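Local coordinates for shikimate dehydrogenase (NADP(+)) (Thermotoga maritima, PDB 3U62), which probably catalyses the reversible NADPH-linked reduction of 3-dehydroshikimate to shikimate, a step in the biosynthesis of chorismate and the aromatic amino acids, at residues Val96-Ser101 with Arg121-Ala126; Val112-Gly117 with Asp158-Val163. All blocks are in the same frame, centred on the assembly; numbering follows the deposited sequence.

Both contacts are apolar, and both involve the first strand-turn-helix of the nucleotide-binding domain. The centre of contact 1 lies about 8 Å from the centre of the chain, that of contact 2 about 17 Å. The touching residues of contact 2 are all buried; in contact 1 Val99 is partly exposed. In contact 1 helix 118-129 of that unit meets helix 94-101. In contact 2 its strand, 111-114, meets helix 160-165. The segments of the two contacts also touch each other, at Val123 CG1 and Val113 CG2 (4.2 Å) and where Arg121 NH1 packs on Ala116 O (3.1 Å). Valine methyls dominate both, joined by alanine in contact 1 and leucine in contact 2. Only contact 2 includes a sulfate-binding backbone amide.

Contact 1: residues Val96-Ser101 with Arg121-Ala126; sequences VGVVKS and RAVIYA
The contact packs helix 94-101 on helix 118-129, the first helix of the Rossmann-type fold, which follows the glycine-rich turn. In the chain, helix 94-101 lies between the strands of the mixed sheet and strand 111-114 of the parallel sheet. Val98 and Val99 meet Val123 and Ala126. The segment axes come within 8.6 Å and cross at -50°. Ala126 is the small residue at the crossing. Its CB points at the other helix and receives methyls from two successive valines. Val99 CG2 lies 3.7 Å from Ala126 CB. Val98 CG1 comes to the same methyl, with 3.8 Å between Val98 CG1 and Ala126 CB. The third touch is one turn back along 121-126. There Val98 CG2 meets Val123 CG2 at 3.9 Å, and the two side chains cross at about a right angle. Val98 therefore spans two residues of the partner helix, one with each branch. Its CG1 is anti to the backbone N (chi1 179°), which sends CG1 to Ala126 and leaves CG2, beside the backbone N, for Val123.

In the fold, helix 118-129 follows strand 111-114 in a beta-alpha unit of the parallel sheet. Val123 also lies close to Val199, a predicted NADP(+) site residue. Val98 is one turn after Asp94, predicted to bind shikimate. Helix 222-235 also touches 94-101; its Met224 packs on Val98.

Ser101 and Arg121 take no part in the packing and have polar partners of their own. Ser101 OG donates to Val98 O at 2.7 Å, tilted 25° from the carbonyl plane, and is also hydrogen-bonded to Tyr197 OH. Arg121 turns to the carbonyls of Ile79 and Lys80. Separately, the ring of Tyr125 packs edge-to-face with Trp95.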
loop_
_atom_site.group_PDB
_atom_site.type_symbol
_atom_site.label_atom_id
_atom_site.label_comp_id
_atom_site.label_asym_id
_atom_site.label_seq_id
_atom_site.Cartn_x
_atom_site.Cartn_y
_atom_site.Cartn_z
ATOM N N VAL A 96 -8.326 -1.649 -1.794
ATOM C CA VAL A 96 -9.026 -1.320 -3.037
ATOM C C VAL A 96 -8.010 -1.147 -4.166
ATOM O O VAL A 96 -8.218 -1.643 -5.277
ATOM C CB VAL A 96 -9.894 -0.041 -2.886
ATOM C CG1 VAL A 96 -10.411 0.447 -4.238
ATOM C CG2 VAL A 96 -11.059 -0.293 -1.933
ATOM N N GLY A 97 -6.911 -0.453 -3.865
ATOM C CA GLY A 97 -5.807 -0.287 -4.806
ATOM C C GLY A 97 -5.251 -1.612 -5.292
ATOM O O GLY A 97 -4.954 -1.765 -6.479
ATOM N N VAL A 98 -5.120 -2.570 -4.374
ATOM C CA VAL A 98 -4.600 -3.902 -4.700
ATOM C C VAL A 98 -5.572 -4.689 -5.587
ATOM O O VAL A 98 -5.168 -5.227 -6.624
ATOM C CB VAL A 98 -4.234 -4.718 -3.429
ATOM C CG1 VAL A 98 -3.716 -6.106 -3.798
ATOM C CG2 VAL A 98 -3.191 -3.983 -2.597
ATOM N N VAL A 99 -6.841 -4.752 -5.183
ATOM C CA VAL A 99 -7.872 -5.449 -5.957
ATOM C C VAL A 99 -7.940 -4.911 -7.387
ATOM O O VAL A 99 -7.887 -5.684 -8.348
ATOM C CB VAL A 99 -9.270 -5.372 -5.282
ATOM C CG1 VAL A 99 -10.364 -5.903 -6.206
ATOM C CG2 VAL A 99 -9.277 -6.139 -3.969
ATOM N N LYS A 100 -8.036 -3.590 -7.517
ATOM C CA LYS A 100 -8.164 -2.960 -8.827
ATOM C C LYS A 100 -6.899 -3.083 -9.681
ATOM O O LYS A 100 -6.993 -3.162 -10.912
ATOM C CB LYS A 100 -8.615 -1.503 -8.694
ATOM C CG LYS A 100 -10.064 -1.359 -8.230
ATOM C CD LYS A 100 -10.651 0.019 -8.523
ATOM C CE LYS A 100 -10.942 0.213 -10.011
ATOM N NZ LYS A 100 -11.785 -0.996 -10.582
ATOM N N SER A 101 -5.731 -3.108 -9.038
ATOM C CA SER A 101 -4.459 -3.292 -9.748
ATOM C C SER A 101 -4.354 -4.679 -10.384
ATOM O O SER A 101 -3.617 -4.871 -11.353
ATOM C CB SER A 101 -3.266 -3.061 -8.813
ATOM O OG SER A 101 -3.113 -4.128 -7.893
ATOM N N ARG A 121 -1.349 -6.168 5.628
ATOM C CA ARG A 121 -2.707 -6.478 6.066
ATOM C C ARG A 121 -3.753 -6.039 5.037
ATOM O O ARG A 121 -4.790 -6.695 4.885
ATOM C CB ARG A 121 -2.985 -5.891 7.455
ATOM C CG ARG A 121 -2.086 -6.470 8.552
ATOM C CD ARG A 121 -2.549 -6.111 9.958
ATOM N NE ARG A 121 -2.474 -4.674 10.231
ATOM C CZ ARG A 121 -1.417 -4.051 10.746
ATOM N NH1 ARG A 121 -0.314 -4.726 11.054
ATOM N NH2 ARG A 121 -1.461 -2.741 10.952
ATOM N N ALA A 122 -3.473 -4.943 4.330
ATOM C CA ALA A 122 -4.316 -4.501 3.218
ATOM C C ALA A 122 -4.255 -5.487 2.051
ATOM O O ALA A 122 -5.285 -5.813 1.455
ATOM C CB ALA A 122 -3.913 -3.107 2.765
ATOM N N VAL A 123 -3.050 -5.956 1.736
ATOM C CA VAL A 123 -2.847 -6.941 0.673
ATOM C C VAL A 123 -3.556 -8.258 1.007
ATOM O O VAL A 123 -4.254 -8.815 0.156
ATOM C CB VAL A 123 -1.336 -7.168 0.382
ATOM C CG1 VAL A 123 -1.109 -8.423 -0.455
ATOM C CG2 VAL A 123 -0.744 -5.952 -0.317
ATOM N N ILE A 124 -3.392 -8.733 2.242
ATOM C CA ILE A 124 -4.050 -9.962 2.695
ATOM C C ILE A 124 -5.574 -9.843 2.593
ATOM O O ILE A 124 -6.235 -10.750 2.081
ATOM C CB ILE A 124 -3.628 -10.358 4.136
ATOM C CG1 ILE A 124 -2.125 -10.655 4.192
ATOM C CG2 ILE A 124 -4.420 -11.579 4.618
ATOM C CD1 ILE A 124 -1.515 -10.504 5.581
ATOM N N TYR A 125 -6.116 -8.721 3.066
ATOM C CA TYR A 125 -7.551 -8.452 2.974
ATOM C C TYR A 125 -8.020 -8.499 1.521
ATOM O O TYR A 125 -9.042 -9.117 1.218
ATOM C CB TYR A 125 -7.893 -7.097 3.603
ATOM C CG TYR A 125 -9.377 -6.804 3.688
ATOM C CD1 TYR A 125 -10.120 -7.186 4.806
ATOM C CD2 TYR A 125 -10.038 -6.135 2.656
ATOM C CE1 TYR A 125 -11.483 -6.917 4.890
ATOM C CE2 TYR A 125 -11.398 -5.861 2.730
ATOM C CZ TYR A 125 -12.115 -6.254 3.848
ATOM O OH TYR A 125 -13.461 -5.985 3.924
ATOM N N ALA A 126 -7.264 -7.852 0.637
ATOM C CA ALA A 126 -7.569 -7.837 -0.792
ATOM C C ALA A 126 -7.574 -9.246 -1.386
ATOM O O ALA A 126 -8.498 -9.609 -2.121
ATOM C CB ALA A 126 -6.584 -6.948 -1.532
#

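Contact 2: residues Val112-Gly117 with Asp158-Val163; sequences VVVGAG and DQLDEV. With SO4 (sulfate ion), chain E.
Apolar contacts between Val112, Val114, Leu160 and Val163 join strand 111-114 to helix 160-165. Leu160 CD1 serves both strand valines. Leu160 CD1 lies 3.8 Å from Val114 CG2 and 4.0 Å from Val112 CG1. The side chains of Leu160 and Val114 cross at about a right angle. Leu160 CG is anti to its backbone N (chi1 -178°), and this extension carries CD1 to the strand although CB does not point there. One turn on, Val163 meets the other branch of Val112, a looser touch with 4.3 Å between Val112 CG2 and Val163 CG2. Val138 of strand 135-139 and Leu170 of strand 169-172 extend this core to the neighbouring strands.

The strand leads into the glycine-rich turn of a Rossmann-type domain. Gly115, Ala116 and Gly117 belong to the predicted NADP(+) site. Gly115 has a positive phi of 107°, a backbone shape that calls for glycine. Gly117 is the N-cap of helix 118-129.

Hydrogen bonding is found at this turn. Ala116 N donates to sulfate O4 at 2.8 Å in a nearly straight bond of 165°. The sulfate is also held by Arg140 N, Asn139 ND2 and Thr141 OG1. It probably came from the crystallisation liquor, and its place is consistent with a phosphate-binding region for the cofactor.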
loop_
_atom_site.group_PDB
_atom_site.type_symbol
_atom_site.label_atom_id
_atom_site.label_comp_id
_atom_site.label_asym_id
_atom_site.label_seq_id
_atom_site.Cartn_x
_atom_site.Cartn_y
_atom_site.Cartn_z
ATOM N N VAL A 112 2.733 -15.804 -1.362
ATOM C CA VAL A 112 3.615 -15.329 -0.297
ATOM C C VAL A 112 3.493 -13.808 -0.178
ATOM O O VAL A 112 3.589 -13.085 -1.173
ATOM C CB VAL A 112 5.097 -15.733 -0.541
ATOM C CG1 VAL A 112 6.015 -15.118 0.511
ATOM C CG2 VAL A 112 5.243 -17.245 -0.526
ATOM N N VAL A 113 3.267 -13.344 1.048
ATOM C CA VAL A 113 3.216 -11.918 1.354
ATOM C C VAL A 113 4.383 -11.586 2.282
ATOM O O VAL A 113 4.472 -12.117 3.391
ATOM C CB VAL A 113 1.870 -11.526 2.019
ATOM C CG1 VAL A 113 1.857 -10.048 2.395
ATOM C CG2 VAL A 113 0.697 -11.849 1.099
ATOM N N VAL A 114 5.283 -10.720 1.820
ATOM C CA VAL A 114 6.439 -10.310 2.618
ATOM C C VAL A 114 6.087 -9.068 3.430
ATOM O O VAL A 114 5.717 -8.033 2.870
ATOM C CB VAL A 114 7.697 -10.045 1.751
ATOM C CG1 VAL A 114 8.920 -9.806 2.631
ATOM C CG2 VAL A 114 7.951 -11.205 0.804
ATOM N N GLY A 115 6.203 -9.187 4.750
ATOM C CA GLY A 115 5.831 -8.117 5.668
ATOM C C GLY A 115 4.540 -8.418 6.404
ATOM O O GLY A 115 3.753 -9.266 5.975
ATOM N N ALA A 116 4.330 -7.719 7.517
ATOM C CA ALA A 116 3.124 -7.874 8.331
ATOM C C ALA A 116 2.621 -6.530 8.865
ATOM O O ALA A 116 1.888 -6.477 9.858
ATOM C CB ALA A 116 3.376 -8.853 9.472
ATOM N N GLY A 117 3.021 -5.448 8.200
ATOM C CA GLY A 117 2.562 -4.103 8.545
ATOM C C GLY A 117 1.206 -3.797 7.940
ATOM O O GLY A 117 0.523 -4.697 7.444
ATOM N N ASP A 158 14.203 -15.709 7.148
ATOM C CA ASP A 158 15.191 -16.724 6.756
ATOM C C ASP A 158 14.551 -17.879 5.978
ATOM O O ASP A 158 15.245 -18.630 5.289
ATOM C CB ASP A 158 15.933 -17.265 7.981
ATOM C CG ASP A 158 14.996 -17.829 9.029
ATOM O OD1 ASP A 158 14.266 -17.037 9.657
ATOM O OD2 ASP A 158 14.999 -19.061 9.232
ATOM N N GLN A 159 13.231 -18.008 6.094
ATOM C CA GLN A 159 12.488 -19.061 5.405
ATOM C C GLN A 159 11.959 -18.605 4.045
ATOM O O GLN A 159 11.385 -19.409 3.305
ATOM C CB GLN A 159 11.327 -19.555 6.274
ATOM C CG GLN A 159 11.748 -20.153 7.607
ATOM C CD GLN A 159 10.562 -20.562 8.458
ATOM O OE1 GLN A 159 9.860 -19.717 9.014
ATOM N NE2 GLN A 159 10.343 -21.866 8.574
ATOM N N LEU A 160 12.160 -17.327 3.715
ATOM C CA LEU A 160 11.608 -16.742 2.487
ATOM C C LEU A 160 11.972 -17.530 1.231
ATOM O O LEU A 160 11.101 -17.859 0.424
ATOM C CB LEU A 160 12.020 -15.270 2.328
ATOM C CG LEU A 160 11.458 -14.530 1.103
ATOM C CD1 LEU A 160 9.938 -14.400 1.193
ATOM C CD2 LEU A 160 12.093 -13.155 0.972
ATOM N N ASP A 161 13.258 -17.831 1.081
ATOM C CA ASP A 161 13.763 -18.538 -0.089
ATOM C C ASP A 161 13.082 -19.896 -0.295
ATOM O O ASP A 161 12.670 -20.223 -1.412
ATOM C CB ASP A 161 15.282 -18.693 0.014
ATOM C CG ASP A 161 15.914 -19.182 -1.274
ATOM O OD1 ASP A 161 16.966 -19.850 -1.197
ATOM O OD2 ASP A 161 15.365 -18.904 -2.367
ATOM N N GLU A 162 12.961 -20.671 0.783
ATOM C CA GLU A 162 12.316 -21.988 0.733
ATOM C C GLU A 162 10.824 -21.898 0.441
ATOM O O GLU A 162 10.294 -22.702 -0.333
ATOM C CB GLU A 162 12.493 -22.737 2.052
ATOM C CG GLU A 162 13.909 -23.135 2.396
ATOM C CD GLU A 162 14.068 -23.367 3.893
ATOM O OE1 GLU A 162 13.300 -24.174 4.482
ATOM O OE2 GLU A 162 14.969 -22.741 4.489
ATOM N N VAL A 163 10.145 -20.936 1.068
ATOM C CA VAL A 163 8.689 -20.837 0.935
ATOM C C VAL A 163 8.256 -20.326 -0.444
ATOM O O VAL A 163 7.232 -20.768 -0.974
ATOM C CB VAL A 163 8.011 -20.014 2.078
ATOM C CG1 VAL A 163 8.266 -20.659 3.440
ATOM C CG2 VAL A 163 8.462 -18.561 2.068
HETATM S S SO4 E . 7.701 -6.768 9.187
HETATM O O1 SO4 E . 8.581 -5.671 9.582
HETATM O O2 SO4 E . 7.335 -7.549 10.369
HETATM O O3 SO4 E . 8.395 -7.631 8.237
HETATM O O4 SO4 E . 6.496 -6.228 8.561
#